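Local coordinates for cupin 2, conserved barrel domain protein (Novosphingobium aromaticivorans DSM 12444, PDB 3ES1) that is of unknown function but has a cupin-like barrel fold and pairs with a second copy of itself, at residues Q15-G20 with A27-E32; G89-M94 with N134-N139. All coordinates share one frame; numbering follows the deposited sequence. Where two conformers were deposited one is given.

Contact 1 (Q15-G20 with A27-E32); sequences QRVVTG and AVFKSE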
ATOM      1  N   GLN A  15      -6.949   7.742  10.421  1.00 17.67           N
ATOM      2  CA  GLN A  15      -7.790   8.525   9.501  1.00 17.30           C
ATOM      3  C   GLN A  15      -7.846   7.854   8.149  1.00 17.67           C
ATOM      4  O   GLN A  15      -6.809   7.521   7.555  1.00 18.42           O
ATOM      5  CB  GLN A  15      -7.209   9.961   9.344  1.00 17.62           C
ATOM      6  CG  GLN A  15      -7.965  10.884   8.373  1.00 19.67           C
ATOM      7  CD  GLN A  15      -7.195  12.144   8.090  1.00 16.79           C
ATOM      8  OE1 GLN A  15      -5.958  12.202   8.305  1.00 17.33           O
ATOM      9  NE2 GLN A  15      -7.892  13.156   7.562  1.00 18.28           N
ATOM     10  N   ARG A  16      -9.073   7.693   7.663  1.00 17.55           N
ATOM     11  CA  ARG A  16      -9.375   7.175   6.332  1.00 18.31           C
ATOM     12  C   ARG A  16     -10.183   8.214   5.543  1.00 17.26           C
ATOM     13  O   ARG A  16     -11.210   8.713   6.013  1.00 16.76           O
ATOM     14  CB  ARG A  16     -10.158   5.857   6.424  1.00 17.76           C
ATOM     15  CG  ARG A  16     -10.500   5.218   5.039  1.00 19.91           C
ATOM     16  CD  ARG A  16     -11.321   3.942   5.199  1.00 20.21           C
ATOM     17  NE  ARG A  16     -12.719   4.230   5.420  1.00 21.03           N
ATOM     18  CZ  ARG A  16     -13.725   3.430   5.112  1.00 21.84           C
ATOM     19  NH1 ARG A  16     -13.507   2.249   4.560  1.00 19.61           N
ATOM     20  NH2 ARG A  16     -14.952   3.836   5.350  1.00 23.87           N
ATOM     21  N   VAL A  17      -9.686   8.540   4.369  1.00 17.40           N
ATOM     22  CA  VAL A  17     -10.357   9.475   3.473  1.00 17.51           C
ATOM     23  C   VAL A  17     -10.640   8.774   2.183  1.00 17.37           C
ATOM     24  O   VAL A  17      -9.722   8.314   1.510  1.00 19.79           O
ATOM     25  CB  VAL A  17      -9.511  10.764   3.207  1.00 18.82           C
ATOM     26  CG1 VAL A  17     -10.177  11.629   2.104  1.00 16.90           C
ATOM     27  CG2 VAL A  17      -9.257  11.576   4.523  1.00 18.10           C
ATOM     28  N   VAL A  18     -11.900   8.730   1.800  1.00 17.46           N
ATOM     29  CA  VAL A  18     -12.323   8.021   0.562  1.00 16.86           C
ATOM     30  C   VAL A  18     -12.937   8.963  -0.442  1.00 16.66           C
ATOM     31  O   VAL A  18     -13.849   9.712  -0.118  1.00 17.01           O
ATOM     32  CB  VAL A  18     -13.356   6.922   0.855  1.00 17.35           C
ATOM     33  CG1 VAL A  18     -13.732   6.147  -0.456  1.00 16.29           C
ATOM     34  CG2 VAL A  18     -12.852   5.973   1.959  1.00 15.84           C
ATOM     35  N   THR A  19     -12.458   8.887  -1.689  1.00 16.50           N
ATOM     36  CA  THR A  19     -12.949   9.747  -2.750  1.00 16.52           C
ATOM     37  C   THR A  19     -13.951   9.015  -3.628  1.00 16.98           C
ATOM     38  O   THR A  19     -14.114   7.821  -3.531  1.00 18.43           O
ATOM     39  CB  THR A  19     -11.811  10.284  -3.673  1.00 15.40           C
ATOM     40  OG1 THR A  19     -11.371   9.279  -4.615  1.00 16.24           O
ATOM     41  CG2 THR A  19     -10.636  10.730  -2.893  1.00 14.11           C
ATOM     42  N   GLY A  20     -14.665   9.791  -4.417  1.00 17.33           N
ATOM     43  CA  GLY A  20     -15.657   9.234  -5.346  1.00 18.65           C
ATOM     44  C   GLY A  20     -16.146  10.298  -6.305  1.00 19.01           C
ATOM     45  O   GLY A  20     -15.639  11.415  -6.307  1.00 18.05           O
ATOM     46  N   ALA A  27     -15.389  14.867  -9.020  1.00 18.04           N
ATOM     47  CA  ALA A  27     -14.588  14.235  -7.948  1.00 17.50           C
ATOM     48  C   ALA A  27     -14.811  14.982  -6.635  1.00 18.06           C
ATOM     49  O   ALA A  27     -14.604  16.191  -6.513  1.00 17.36           O
ATOM     50  CB  ALA A  27     -13.100  14.149  -8.315  1.00 17.13           C
ATOM     51  N   VAL A  28     -15.318  14.212  -5.686  1.00 18.69           N
ATOM     52  CA  VAL A  28     -15.708  14.684  -4.374  1.00 18.77           C
ATOM     53  C   VAL A  28     -15.205  13.745  -3.292  1.00 20.19           C
ATOM     54  O   VAL A  28     -14.735  12.643  -3.585  1.00 20.92           O
ATOM     55  CB  VAL A  28     -17.259  14.758  -4.253  1.00 18.50           C
ATOM     56  CG1 VAL A  28     -17.842  15.572  -5.363  1.00 16.55           C
ATOM     57  CG2 VAL A  28     -17.896  13.365  -4.273  1.00 17.34           C
ATOM     58  N   PHE A  29     -15.298  14.207  -2.049  1.00 19.83           N
ATOM     59  CA  PHE A  29     -15.027  13.346  -0.855  1.00 19.63           C
ATOM     60  C   PHE A  29     -16.258  12.526  -0.527  1.00 20.22           C
ATOM     61  O   PHE A  29     -17.354  13.072  -0.407  1.00 20.60           O
ATOM     62  CB  PHE A  29     -14.539  14.206   0.348  1.00 19.52           C
ATOM     63  CG  PHE A  29     -13.210  14.840   0.099  1.00 17.54           C
ATOM     64  CD1 PHE A  29     -12.046  14.109   0.222  1.00 20.21           C
ATOM     65  CD2 PHE A  29     -13.106  16.167  -0.302  1.00 20.99           C
ATOM     66  CE1 PHE A  29     -10.802  14.723  -0.028  1.00 19.48           C
ATOM     67  CE2 PHE A  29     -11.866  16.751  -0.598  1.00 19.39           C
ATOM     68  CZ  PHE A  29     -10.734  16.020  -0.479  1.00 18.72           C
ATOM     69  N   LYS A  30     -16.060  11.213  -0.404  1.00 20.37           N
ATOM     70  CA  LYS A  30     -17.135  10.230  -0.218  1.00 21.68           C
ATOM     71  C   LYS A  30     -17.362   9.969   1.265  1.00 21.63           C
ATOM     72  O   LYS A  30     -18.490   9.926   1.723  1.00 21.30           O
ATOM     73  CB  LYS A  30     -16.807   8.935  -0.963  1.00 22.68           C
ATOM     74  CG  LYS A  30     -17.917   7.870  -0.938  1.00 27.74           C
ATOM     75  CD  LYS A  30     -17.596   6.606  -1.736  1.00 31.10           C
ATOM     76  CE  LYS A  30     -18.492   5.441  -1.283  1.00 33.21           C
ATOM     77  NZ  LYS A  30     -19.719   5.245  -2.132  1.00 31.38           N
ATOM     78  N   SER A  31     -16.268   9.821   2.005  1.00 21.20           N
ATOM     79  CA  SER A  31     -16.312   9.615   3.435  1.00 21.34           C
ATOM     80  C   SER A  31     -14.972   9.895   4.103  1.00 21.41           C
ATOM     81  O   SER A  31     -13.890   9.849   3.475  1.00 22.35           O
ATOM     82  CB  SER A  31     -16.735   8.183   3.773  1.00 22.10           C
ATOM     83  OG  SER A  31     -15.734   7.265   3.389  1.00 23.05           O
ATOM     84  N   GLU A  32     -15.069  10.197   5.381  1.00 20.70           N
ATOM     85  CA  GLU A  32     -13.889  10.361   6.235  1.00 20.73           C
ATOM     86  C   GLU A  32     -14.180   9.893   7.635  1.00 20.41           C
ATOM     87  O   GLU A  32     -15.261  10.147   8.169  1.00 20.37           O
ATOM     88  CB  GLU A  32     -13.450  11.814   6.255  1.00 20.55           C
ATOM     89  CG  GLU A  32     -12.242  12.133   7.157  1.00 19.84           C
ATOM     90  CD  GLU A  32     -11.847  13.605   7.135  1.00 20.69           C
ATOM     91  OE1 GLU A  32     -12.620  14.454   6.638  1.00 23.47           O
ATOM     92  OE2 GLU A  32     -10.777  13.935   7.692  1.00 20.58           O
TER
HETATM   93  O   HOH W   1     -13.570   7.274   5.472  1.00 26.51           O
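V18 sits opposite both K30 and S31 where the antiparallel strands 15-20 and 27-32 pair as the arms of a hairpin, forming a classic beta bulge. V18 O accepts two amides, a 2.7 Å bond from K30 N lying in the carbonyl plane and a longer 3.2 Å bond from S31 N. V18 N gives its hydrogen almost straight to S31 O at 2.8 Å, and beyond the bulge G20 and V28 exchange two backbone bonds. On the face carrying V18 and S31, the serine hydroxyl is turned between its own backbone N and carbonyl carbon (chi1 68°), where OG lies 3.5 Å from V18 CG2. V18 CG2 also covers part of one face of the R16 guanidinium. A water gives a hydrogen to R16 O and accepts from R16 NE and S31 OG, joining the strands; R16 NE also forms a salt bridge with D33, and NH1 a hydrogen bond to V50 O. On the other face, V17 CG1 meets the edge of the F29 ring, 3.6 Å from CD1, while V17 CG2 lies beside E32 CG. The extended chains of Q15 and E32 bring their polar ends together, Q15 NE2 meeting E32 OE2 at 3.0 Å on the anti side but tilted out of the carboxylate plane, in a bond that is not straight. E32 OE1 forms a salt bridge with R120 of the second subunit, and Q15 OE1 accepts from the backbone N of R123 of that subunit. An alanine in place of E32 would probably leave Q15 NE2 without this acceptor and R120 of that subunit without this carboxylate. The chemistry thus faces two ways: backbone bonds close the hairpin, while amide and carboxylate tie it to the partner chain, whose strand extends the sheet.

Contact 2 (G89-M94 with N134-N139); sequences GKESPM and NHLWRN
S92 OG takes the amide hydrogen of W137 in a nearly straight 2.8 Å bond, a side chain standing in for a backbone acceptor. With chi1 at 69°, OG stays close to its own main chain, while S92 N returns a bond to W137 O. The tightly packed part lies here, where L136 and W137 are buried: L136 CB rests 3.5 Å from S92 O, and the indole goes inward against M86, I128 and F149. The side carrying E91 and R138 is only partly exposed. In a salt bridge, R138 NE meets E91 OE1 at 2.8 Å from above the carboxylate plane, while OE1 lies in the guanidinium plane, at its edge. The two planes are 66° apart, and the further bonds from R138 NH2 are long and weak. L136 CD1 covers part of one guanidinium face, and NH1 turns to E111 and E113. N139 N reaches K90 O at 2.9 Å, but the pairing then fades at the solvent side to a weak bond from the exposed G89. G89 and H95 match the G-x5-H start of cupin motif 1, H135 and N139 the G-x2-H-x3-N end of motif 2, and the rings of H95 and H135 meet.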
ATOM      1  N   GLY A  89       6.848  -8.328  21.942  1.00 20.99           N
ATOM      2  CA  GLY A  89       7.061  -9.712  22.355  1.00 21.24           C
ATOM      3  C   GLY A  89       6.121 -10.730  21.745  1.00 22.29           C
ATOM      4  O   GLY A  89       6.032 -11.873  22.189  1.00 22.23           O
ATOM      5  N   LYS A  90       5.375 -10.303  20.737  1.00 21.44           N
ATOM      6  CA  LYS A  90       4.379 -11.163  20.086  1.00 20.97           C
ATOM      7  C   LYS A  90       4.772 -11.495  18.670  1.00 21.33           C
ATOM      8  O   LYS A  90       5.559 -10.781  18.020  1.00 21.16           O
ATOM      9  CB  LYS A  90       2.998 -10.479  20.056  1.00 20.39           C
ATOM     10  CG  LYS A  90       2.432 -10.000  21.413  1.00 23.22           C
ATOM     11  CD  LYS A  90       2.318 -11.107  22.451  1.00 23.78           C
ATOM     12  CE  LYS A  90       1.411 -10.708  23.612  1.00 27.91           C
ATOM     13  NZ  LYS A  90       1.410 -11.743  24.655  1.00 30.11           N
ATOM     14  N   GLU A  91       4.196 -12.581  18.193  1.00 21.22           N
ATOM     15  CA  GLU A  91       4.381 -12.980  16.806  1.00 22.61           C
ATOM     16  C   GLU A  91       3.107 -13.533  16.182  1.00 21.61           C
ATOM     17  O   GLU A  91       2.231 -14.040  16.860  1.00 21.65           O
ATOM     18  CB  GLU A  91       5.504 -14.000  16.702  1.00 22.72           C
ATOM     19  CG  GLU A  91       5.218 -15.266  17.443  1.00 22.95           C
ATOM     20  CD  GLU A  91       6.394 -16.195  17.420  1.00 25.92           C
ATOM     21  OE1 GLU A  91       7.410 -15.863  18.064  1.00 24.85           O
ATOM     22  OE2 GLU A  91       6.292 -17.236  16.740  1.00 26.98           O
ATOM     23  N   SER A  92       3.061 -13.451  14.867  1.00 21.95           N
ATOM     24  CA  SER A  92       1.901 -13.909  14.087  1.00 22.19           C
ATOM     25  C   SER A  92       2.087 -15.399  13.774  1.00 22.78           C
ATOM     26  O   SER A  92       3.197 -15.889  13.877  1.00 21.76           O
ATOM     27  CB  SER A  92       1.764 -13.028  12.810  1.00 22.67           C
ATOM     28  OG  SER A  92       2.819 -13.288  11.909  1.00 20.08           O
ATOM     29  N   PRO A  93       0.986 -16.130  13.458  1.00 23.56           N
ATOM     30  CA  PRO A  93       1.099 -17.453  12.916  1.00 23.89           C
ATOM     31  C   PRO A  93       1.771 -17.453  11.565  1.00 23.35           C
ATOM     32  O   PRO A  93       1.627 -16.543  10.770  1.00 23.68           O
ATOM     33  CB  PRO A  93      -0.367 -17.927  12.815  1.00 25.32           C
ATOM     34  CG  PRO A  93      -1.171 -16.923  13.467  1.00 24.50           C
ATOM     35  CD  PRO A  93      -0.408 -15.671  13.404  1.00 23.99           C
HETATM   36  N   MSE A  94       2.574 -18.478  11.361  0.50 22.64           N
HETATM   37  CA  MSE A  94       3.287 -18.696  10.123  0.50 22.41           C
HETATM   38  C   MSE A  94       2.256 -19.143   9.100  0.50 22.45           C
HETATM   39  O   MSE A  94       1.425 -20.013   9.384  0.50 20.81           O
HETATM   40  CB  MSE A  94       4.367 -19.759  10.350  0.50 22.76           C
HETATM   41  CG  MSE A  94       5.116 -20.229   9.127  0.50 22.62           C
HETATM   42 SE   MSE A  94       6.567 -19.057   8.579  0.38 21.91          SE
HETATM   43  CE  MSE A  94       7.501 -18.869  10.264  0.50 24.80           C
ATOM     44  N   ASN A 134       5.669 -18.211   2.421  1.00 19.31           N
ATOM     45  CA  ASN A 134       5.515 -18.594   3.833  1.00 19.79           C
ATOM     46  C   ASN A 134       6.309 -17.648   4.744  1.00 19.81           C
ATOM     47  O   ASN A 134       7.495 -17.373   4.506  1.00 18.83           O
ATOM     48  CB  ASN A 134       5.950 -20.052   4.048  1.00 19.92           C
ATOM     49  CG  ASN A 134       5.380 -20.633   5.293  1.00 23.31           C
ATOM     50  OD1 ASN A 134       4.233 -20.319   5.693  1.00 22.47           O
ATOM     51  ND2 ASN A 134       6.166 -21.507   5.940  1.00 25.09           N
ATOM     52  N   HIS A 135       5.623 -17.084   5.722  1.00 18.30           N
ATOM     53  CA  HIS A 135       6.236 -16.107   6.669  1.00 19.02           C
ATOM     54  C   HIS A 135       5.474 -15.924   7.978  1.00 18.88           C
ATOM     55  O   HIS A 135       4.276 -16.224   8.095  1.00 18.83           O
ATOM     56  CB  HIS A 135       6.310 -14.713   6.011  1.00 19.42           C
ATOM     57  CG  HIS A 135       4.954 -14.119   5.792  1.00 18.98           C
ATOM     58  ND1 HIS A 135       4.132 -14.543   4.767  1.00 19.36           N
ATOM     59  CD2 HIS A 135       4.204 -13.291   6.563  1.00 20.14           C
ATOM     60  CE1 HIS A 135       2.975 -13.903   4.849  1.00 22.64           C
ATOM     61  NE2 HIS A 135       2.983 -13.163   5.945  1.00 19.01           N
ATOM     62  N   LEU A 136       6.169 -15.334   8.945  1.00 19.78           N
ATOM     63  CA  LEU A 136       5.525 -14.753  10.140  1.00 18.52           C
ATOM     64  C   LEU A 136       6.164 -13.396  10.447  1.00 18.03           C
ATOM     65  O   LEU A 136       7.284 -13.089  10.006  1.00 16.52           O
ATOM     66  CB  LEU A 136       5.635 -15.717  11.368  1.00 19.85           C
ATOM     67  CG  LEU A 136       6.992 -16.049  12.016  1.00 19.94           C
ATOM     68  CD1 LEU A 136       7.526 -14.878  12.907  1.00 16.92           C
ATOM     69  CD2 LEU A 136       6.895 -17.307  12.834  1.00 19.93           C
ATOM     70  N   TRP A 137       5.437 -12.595  11.194  1.00 16.40           N
ATOM     71  CA  TRP A 137       5.925 -11.311  11.714  1.00 16.44           C
ATOM     72  C   TRP A 137       6.114 -11.402  13.238  1.00 17.76           C
ATOM     73  O   TRP A 137       5.231 -11.867  13.943  1.00 16.40           O
ATOM     74  CB  TRP A 137       4.941 -10.177  11.409  1.00 16.85           C
ATOM     75  CG  TRP A 137       4.593 -10.034   9.969  1.00 14.81           C
ATOM     76  CD1 TRP A 137       3.508 -10.559   9.351  1.00 15.50           C
ATOM     77  CD2 TRP A 137       5.374  -9.407   8.942  1.00 17.29           C
ATOM     78  NE1 TRP A 137       3.520 -10.279   8.005  1.00 13.99           N
ATOM     79  CE2 TRP A 137       4.660  -9.583   7.715  1.00 18.69           C
ATOM     80  CE3 TRP A 137       6.597  -8.730   8.922  1.00 18.82           C
ATOM     81  CZ2 TRP A 137       5.108  -9.077   6.515  1.00 19.00           C
ATOM     82  CZ3 TRP A 137       7.035  -8.223   7.726  1.00 15.10           C
ATOM     83  CH2 TRP A 137       6.293  -8.400   6.533  1.00 16.14           C
ATOM     84  N   ARG A 138       7.262 -10.944  13.697  1.00 18.31           N
ATOM     85  CA  ARG A 138       7.640 -10.980  15.124  1.00 18.70           C
ATOM     86  C   ARG A 138       8.153  -9.645  15.597  1.00 18.85           C
ATOM     87  O   ARG A 138       9.026  -9.060  14.990  1.00 18.35           O
ATOM     88  CB  ARG A 138       8.696 -12.073  15.406  1.00 18.81           C
ATOM     89  CG  ARG A 138       9.065 -12.218  16.902  1.00 18.02           C
ATOM     90  CD  ARG A 138      10.119 -13.287  17.122  1.00 20.53           C
ATOM     91  NE  ARG A 138       9.611 -14.610  16.768  1.00 20.10           N
ATOM     92  CZ  ARG A 138      10.010 -15.312  15.722  1.00 18.99           C
ATOM     93  NH1 ARG A 138      10.945 -14.842  14.920  1.00 20.45           N
ATOM     94  NH2 ARG A 138       9.486 -16.503  15.513  1.00 19.26           N
ATOM     95  N   ASN A 139       7.540  -9.149  16.671  1.00 18.84           N
ATOM     96  CA  ASN A 139       7.979  -7.921  17.337  1.00 19.22           C
ATOM     97  C   ASN A 139       8.837  -8.295  18.513  1.00 19.01           C
ATOM     98  O   ASN A 139       8.338  -8.807  19.511  1.00 17.75           O
ATOM     99  CB  ASN A 139       6.783  -7.102  17.812  1.00 19.45           C
ATOM    100  CG  ASN A 139       7.155  -5.724  18.309  1.00 18.12           C
ATOM    101  OD1 ASN A 139       8.299  -5.435  18.643  1.00 18.60           O
ATOM    102  ND2 ASN A 139       6.169  -4.849  18.349  1.00 17.96           N
TER

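Contact 1 closes before contact 2 opens along the chain, and the two lie on opposite sides of its centre, about 33 Å apart between centres and about 20 Å between nearest atoms. They share no strand. Contact 1 joins strands 14-21 and 27-39 at what is an edge within this chain, the sheet running on into the second subunit, whereas contact 2 sets the loop between strands 79-86 and 99-107 against strand 136-138 of the three-stranded sheet. The principle they illustrate is that the dimer brings together what one chain keeps apart: T19 and A27 bond to T133 and D115 of the second subunit, the residues that within this chain bond to H135 and N134 of contact 2.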